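Long-range contacts in NfrA2 (Bacillus megaterium, PDB 5HEI), which probably reduces flavin with NADPH and, as a dimeric FMN-containing nitroreductase, biotransforms the herbicide mesotrione: residues A[33-38]-A[115-120]; A[43-47]-A[82-86]. All blocks are in the same frame, centred on the assembly; numbering follows the deposited sequence.

Interaction 1: A[33-38]-A[115-120]; sequences SAQSAA and ISLEAA. With FMN (flavin mononucleotide), chain J.
The last turn of helix 24-36 meets the middle of helix 104-126, with the backbones closest at Ala34 and Ser116, CA atoms 4.7 Å apart. Residues 115-120 are regular helix, bonded from Ala119 N to Ile115 O (3.1 Å) and from Ala120 N to Ser116 O (3.0 Å). The other segment leaves its helix: Ala37 and Ala38 turn extended, at phi/psi -70/160 and -68/147, and run toward the flavin. Small side chains permit this close approach, a general principle of tight helix packing. Ala34 CB sits 3.4 Å from Ser116 OG and 4.3 Å from Ala120 CB, while Ala119 CB lies 3.8 Å from Ser33 O and 3.9 Å from Ala34 CA. Past the helix end, Ala37 CB packs on Ile115 CG2 (3.7 Å) and on Ala119 CB (4.1 Å). Ile115 (chi1 m, chi2 t) puts CG2 3.4 Å from Ala38 O and CD1 3.6 Å from FMN C8M; Ala38 CB is 3.3 Å from FMN O3'. Arg174 of the second subunit bonds both Ala37 O and FMN, at the dimer interface. The contact is thus van der Waals packing, partly against oxygens, that rests on close fit rather than directional bonds and continues into the flavin pocket.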
loop_
_atom_site.group_PDB
_atom_site.type_symbol
_atom_site.label_atom_id
_atom_site.label_comp_id
_atom_site.label_asym_id
_atom_site.label_seq_id
_atom_site.Cartn_x
_atom_site.Cartn_y
_atom_site.Cartn_z
ATOM N N SER A 33 -1.705 -10.172 11.457
ATOM C CA SER A 33 -1.995 -10.322 10.029
ATOM C C SER A 33 -1.261 -9.239 9.227
ATOM O O SER A 33 -0.672 -9.549 8.194
ATOM C CB SER A 33 -3.496 -10.246 9.765
ATOM O OG SER A 33 -4.216 -11.222 10.501
ATOM N N ALA A 34 -1.268 -7.980 9.726
ATOM C CA ALA A 34 -0.588 -6.848 9.099
ATOM C C ALA A 34 0.933 -7.085 9.040
ATOM O O ALA A 34 1.556 -6.813 8.007
ATOM C CB ALA A 34 -0.905 -5.565 9.852
ATOM N N GLN A 35 1.516 -7.639 10.131
ATOM C CA GLN A 35 2.940 -7.974 10.224
ATOM C C GLN A 35 3.288 -9.128 9.285
ATOM O O GLN A 35 4.384 -9.151 8.736
ATOM C CB GLN A 35 3.330 -8.337 11.664
ATOM C CG GLN A 35 3.568 -7.133 12.558
ATOM C CD GLN A 35 4.208 -7.541 13.856
ATOM O OE1 GLN A 35 3.550 -8.016 14.785
ATOM N NE2 GLN A 35 5.513 -7.375 13.945
ATOM N N SER A 36 2.345 -10.066 9.086
ATOM C CA SER A 36 2.495 -11.237 8.218
ATOM C C SER A 36 2.644 -10.897 6.730
ATOM O O SER A 36 3.140 -11.724 5.967
ATOM C CB SER A 36 1.341 -12.210 8.435
ATOM O OG SER A 36 1.403 -12.792 9.726
ATOM N N ALA A 37 2.229 -9.688 6.323
ATOM C CA ALA A 37 2.313 -9.197 4.946
ATOM C C ALA A 37 3.761 -8.917 4.507
ATOM O O ALA A 37 4.648 -8.744 5.350
ATOM C CB ALA A 37 1.459 -7.949 4.792
ATOM N N ALA A 38 3.987 -8.873 3.181
ATOM C CA ALA A 38 5.289 -8.612 2.568
ATOM C C ALA A 38 5.766 -7.173 2.813
ATOM O O ALA A 38 4.942 -6.254 2.892
ATOM C CB ALA A 38 5.218 -8.891 1.075
ATOM N N ILE A 115 0.155 -1.804 2.043
ATOM C CA ILE A 115 0.167 -3.269 2.122
ATOM C C ILE A 115 -0.340 -3.708 3.513
ATOM O O ILE A 115 -1.243 -4.546 3.603
ATOM C CB ILE A 115 1.591 -3.816 1.785
ATOM C CG1 ILE A 115 1.900 -3.672 0.275
ATOM C CG2 ILE A 115 1.785 -5.269 2.247
ATOM C CD1 ILE A 115 3.364 -3.526 -0.086
ATOM N N SER A 116 0.217 -3.098 4.583
ATOM C CA SER A 116 -0.119 -3.364 5.985
ATOM C C SER A 116 -1.576 -3.031 6.323
ATOM O O SER A 116 -2.206 -3.768 7.086
ATOM C CB SER A 116 0.829 -2.603 6.906
ATOM O OG SER A 116 0.698 -3.029 8.250
ATOM N N LEU A 117 -2.099 -1.927 5.748
ATOM C CA LEU A 117 -3.469 -1.456 5.940
ATOM C C LEU A 117 -4.466 -2.447 5.337
ATOM O O LEU A 117 -5.428 -2.823 6.006
ATOM C CB LEU A 117 -3.632 -0.067 5.316
ATOM C CG LEU A 117 -4.839 0.748 5.740
ATOM C CD1 LEU A 117 -4.447 2.184 6.015
ATOM C CD2 LEU A 117 -5.914 0.714 4.674
ATOM N N GLU A 118 -4.221 -2.883 4.084
ATOM C CA GLU A 118 -5.067 -3.848 3.374
ATOM C C GLU A 118 -5.120 -5.196 4.099
ATOM O O GLU A 118 -6.198 -5.783 4.186
ATOM C CB GLU A 118 -4.617 -3.999 1.905
ATOM C CG GLU A 118 -5.464 -4.936 1.049
ATOM C CD GLU A 118 -6.941 -4.631 0.879
ATOM O OE1 GLU A 118 -7.354 -3.467 1.091
ATOM O OE2 GLU A 118 -7.684 -5.564 0.500
ATOM N N ALA A 119 -3.970 -5.664 4.641
ATOM C CA ALA A 119 -3.882 -6.912 5.407
ATOM C C ALA A 119 -4.693 -6.761 6.691
ATOM O O ALA A 119 -5.438 -7.672 7.053
ATOM C CB ALA A 119 -2.429 -7.231 5.734
ATOM N N ALA A 120 -4.594 -5.580 7.341
ATOM C CA ALA A 120 -5.349 -5.253 8.548
ATOM C C ALA A 120 -6.851 -5.183 8.236
ATOM O O ALA A 120 -7.652 -5.629 9.055
ATOM C CB ALA A 120 -4.865 -3.937 9.123
HETATM N N1 FMN J . 11.802 -9.349 -3.313
HETATM C C2 FMN J . 12.678 -9.513 -4.349
HETATM O O2 FMN J . 13.162 -10.619 -4.609
HETATM N N3 FMN J . 13.008 -8.426 -5.156
HETATM C C4 FMN J . 12.511 -7.140 -5.029
HETATM O O4 FMN J . 12.892 -6.258 -5.799
HETATM C C4A FMN J . 11.541 -6.981 -3.943
HETATM N N5 FMN J . 10.909 -5.839 -3.838
HETATM C C5A FMN J . 9.857 -5.755 -2.926
HETATM C C6 FMN J . 9.078 -4.590 -2.903
HETATM C C7 FMN J . 7.956 -4.482 -2.088
HETATM C C7M FMN J . 7.100 -3.243 -2.173
HETATM C C8 FMN J . 7.614 -5.557 -1.239
HETATM C C8M FMN J . 6.412 -5.495 -0.331
HETATM C C9 FMN J . 8.395 -6.707 -1.250
HETATM C C9A FMN J . 9.503 -6.832 -2.090
HETATM N N10 FMN J . 10.245 -8.035 -2.203
HETATM C C10 FMN J . 11.247 -8.156 -3.127
HETATM C "C1'" FMN J . 9.920 -9.187 -1.336
HETATM C "C2'" FMN J . 10.547 -9.094 0.052
HETATM O "O2'" FMN J . 11.937 -9.416 0.019
HETATM C "C3'" FMN J . 9.805 -10.019 1.020
HETATM O "O3'" FMN J . 8.417 -9.699 1.004
HETATM C "C4'" FMN J . 10.328 -9.969 2.457
HETATM O "O4'" FMN J . 11.617 -10.583 2.510
HETATM C "C5'" FMN J . 9.388 -10.590 3.470
HETATM O "O5'" FMN J . 9.400 -12.020 3.272
HETATM P P FMN J . 8.114 -12.932 2.930
HETATM O O1P FMN J . 7.442 -13.394 4.182
HETATM O O2P FMN J . 8.662 -14.102 2.107
HETATM O O3P FMN J . 7.195 -12.094 2.022
#

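Interaction 2: A[43-47]-A[82-86]; sequences GQQVT and DFNRA
An Asx turn leads from strand 75-82 into helix 84-92 beside this contact, illustrating how one strand end can pair with its neighbour and start a helix. Asp82 OD1 accepts from Asn84 N (2.8 Å) and, making it also an Asx motif, from Arg85 N (3.2 Å), with Phe83 at the N-cap position. In the partner segment, Gly43 to Gln45 form a loop, Gln44 at phi/psi 48/63, before Val46 and Thr47 enter strand 46-51. The backbones are closest at Gln45 and Asp82, 4.7 Å between CA atoms, where Asp82 N donates to Gln45 O (2.9 Å). Arg85 (chi1 m, chi2 t, chi3 m) reaches across to the loop and the start of strand 46-51: NH2 donates to Gln44 O (2.9 Å) and weakly to Val46 O (2.8 Å) and Thr47 OG1 (3.1 Å), NH1 to Thr47 OG1 (2.8 Å). That hydroxyl in turn donates to Asp82 OD2 (2.7 Å), which also bonds Tyr186 of the second subunit. Arg85 NH1 and Asp82 OD2, 3.8 Å apart, make only a long salt bridge, the oxygen well out of the guanidinium plane. The amide ends of Gln44 and Gln45 find their strongest partners in Leu175 and Tyr225 of the second subunit. Gln45 CG lies over the Phe83 ring in a CH-pi contact, 4.0 Å from its centroid. One water donates to both Gly43 O (3.1 Å) and Asp82 O (3.0 Å).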
loop_
_atom_site.group_PDB
_atom_site.type_symbol
_atom_site.label_atom_id
_atom_site.label_comp_id
_atom_site.label_asym_id
_atom_site.label_seq_id
_atom_site.Cartn_x
_atom_site.Cartn_y
_atom_site.Cartn_z
ATOM N N GLY A 43 12.475 -5.112 5.721
ATOM C CA GLY A 43 12.800 -3.989 6.591
ATOM C C GLY A 43 11.655 -3.604 7.504
ATOM O O GLY A 43 11.874 -2.931 8.514
ATOM N N GLN A 44 10.421 -4.039 7.146
ATOM C CA GLN A 44 9.176 -3.820 7.889
ATOM C C GLN A 44 9.039 -2.342 8.302
ATOM O O GLN A 44 9.043 -2.009 9.494
ATOM C CB GLN A 44 9.084 -4.794 9.083
ATOM C CG GLN A 44 9.124 -6.268 8.680
ATOM C CD GLN A 44 9.800 -7.118 9.724
ATOM O OE1 GLN A 44 9.209 -7.486 10.742
ATOM N NE2 GLN A 44 11.057 -7.457 9.491
ATOM N N GLN A 45 8.961 -1.459 7.285
ATOM C CA GLN A 45 8.897 -0.000 7.414
ATOM C C GLN A 45 7.507 0.545 7.807
ATOM O O GLN A 45 7.144 1.650 7.398
ATOM C CB GLN A 45 9.414 0.674 6.123
ATOM C CG GLN A 45 10.898 0.438 5.820
ATOM C CD GLN A 45 11.197 -0.787 4.979
ATOM O OE1 GLN A 45 12.326 -1.272 4.956
ATOM N NE2 GLN A 45 10.220 -1.302 4.242
ATOM N N VAL A 46 6.731 -0.221 8.593
ATOM C CA VAL A 46 5.392 0.180 9.037
ATOM C C VAL A 46 5.274 0.095 10.558
ATOM O O VAL A 46 5.577 -0.946 11.156
ATOM C CB VAL A 46 4.228 -0.596 8.347
ATOM C CG1 VAL A 46 2.914 0.168 8.459
ATOM C CG2 VAL A 46 4.533 -0.911 6.890
ATOM N N THR A 47 4.805 1.192 11.172
ATOM C CA THR A 47 4.555 1.291 12.604
ATOM C C THR A 47 3.065 1.555 12.811
ATOM O O THR A 47 2.492 2.442 12.176
ATOM C CB THR A 47 5.534 2.267 13.264
ATOM O OG1 THR A 47 6.765 1.576 13.472
ATOM C CG2 THR A 47 5.041 2.801 14.593
ATOM N N ASP A 82 7.967 3.913 8.939
ATOM C CA ASP A 82 9.009 3.937 9.957
ATOM C C ASP A 82 10.401 3.557 9.461
ATOM O O ASP A 82 10.642 2.409 9.070
ATOM C CB ASP A 82 8.596 3.071 11.161
ATOM C CG ASP A 82 9.371 3.300 12.449
ATOM O OD1 ASP A 82 10.625 3.291 12.404
ATOM O OD2 ASP A 82 8.730 3.399 13.511
ATOM N N PHE A 83 11.330 4.523 9.547
ATOM C CA PHE A 83 12.741 4.364 9.207
ATOM C C PHE A 83 13.607 4.609 10.449
ATOM O O PHE A 83 14.834 4.709 10.343
ATOM C CB PHE A 83 13.130 5.267 8.022
ATOM C CG PHE A 83 12.714 4.699 6.687
ATOM C CD1 PHE A 83 11.444 4.942 6.173
ATOM C CD2 PHE A 83 13.584 3.907 5.950
ATOM C CE1 PHE A 83 11.050 4.394 4.952
ATOM C CE2 PHE A 83 13.193 3.367 4.723
ATOM C CZ PHE A 83 11.931 3.619 4.228
ATOM N N ASN A 84 12.954 4.679 11.638
ATOM C CA ASN A 84 13.629 4.849 12.928
ATOM C C ASN A 84 14.262 3.518 13.326
ATOM O O ASN A 84 15.329 3.519 13.941
ATOM C CB ASN A 84 12.671 5.346 14.016
ATOM C CG ASN A 84 13.346 5.625 15.334
ATOM O OD1 ASN A 84 14.294 6.414 15.422
ATOM N ND2 ASN A 84 12.887 4.961 16.384
ATOM N N ARG A 85 13.615 2.388 12.952
ATOM C CA ARG A 85 14.146 1.047 13.195
ATOM C C ARG A 85 15.384 0.859 12.318
ATOM O O ARG A 85 16.393 0.335 12.796
ATOM C CB ARG A 85 13.097 -0.036 12.909
ATOM C CG ARG A 85 12.127 -0.243 14.056
ATOM C CD ARG A 85 11.241 -1.462 13.864
ATOM N NE ARG A 85 10.269 -1.299 12.781
ATOM C CZ ARG A 85 9.061 -0.761 12.927
ATOM N NH1 ARG A 85 8.663 -0.315 14.111
ATOM N NH2 ARG A 85 8.245 -0.657 11.887
ATOM N N ALA A 86 15.322 1.356 11.055
ATOM C CA ALA A 86 16.427 1.341 10.087
ATOM C C ALA A 86 17.597 2.187 10.610
ATOM O O ALA A 86 18.754 1.849 10.355
ATOM C CB ALA A 86 15.951 1.878 8.744
HETATM O O HOH W 1 12.097 -0.071 9.790
#

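In the fold
From the N terminus, the chain passes through helix 24-36, enters interaction 1 at residues 33-38, and within a few residues reaches 43-47, the first half of interaction 2, which runs into strand 46-51. Two helices and strand 75-82 follow before residues 82-86 close the inner loop. Helix 84-92 and the following connection lead into helix 104-126, where residues 115-120 close the outer loop. Interaction 2 is therefore nested inside interaction 1. The inner contact joins a strand outermost within this chain to the end of its neighbour and, through Arg85, to the start of helix 84-92; the outer one joins two helices. They meet where Val46 CG1 packs 3.8 Å from Ser116 CB, and both touch the second subunit.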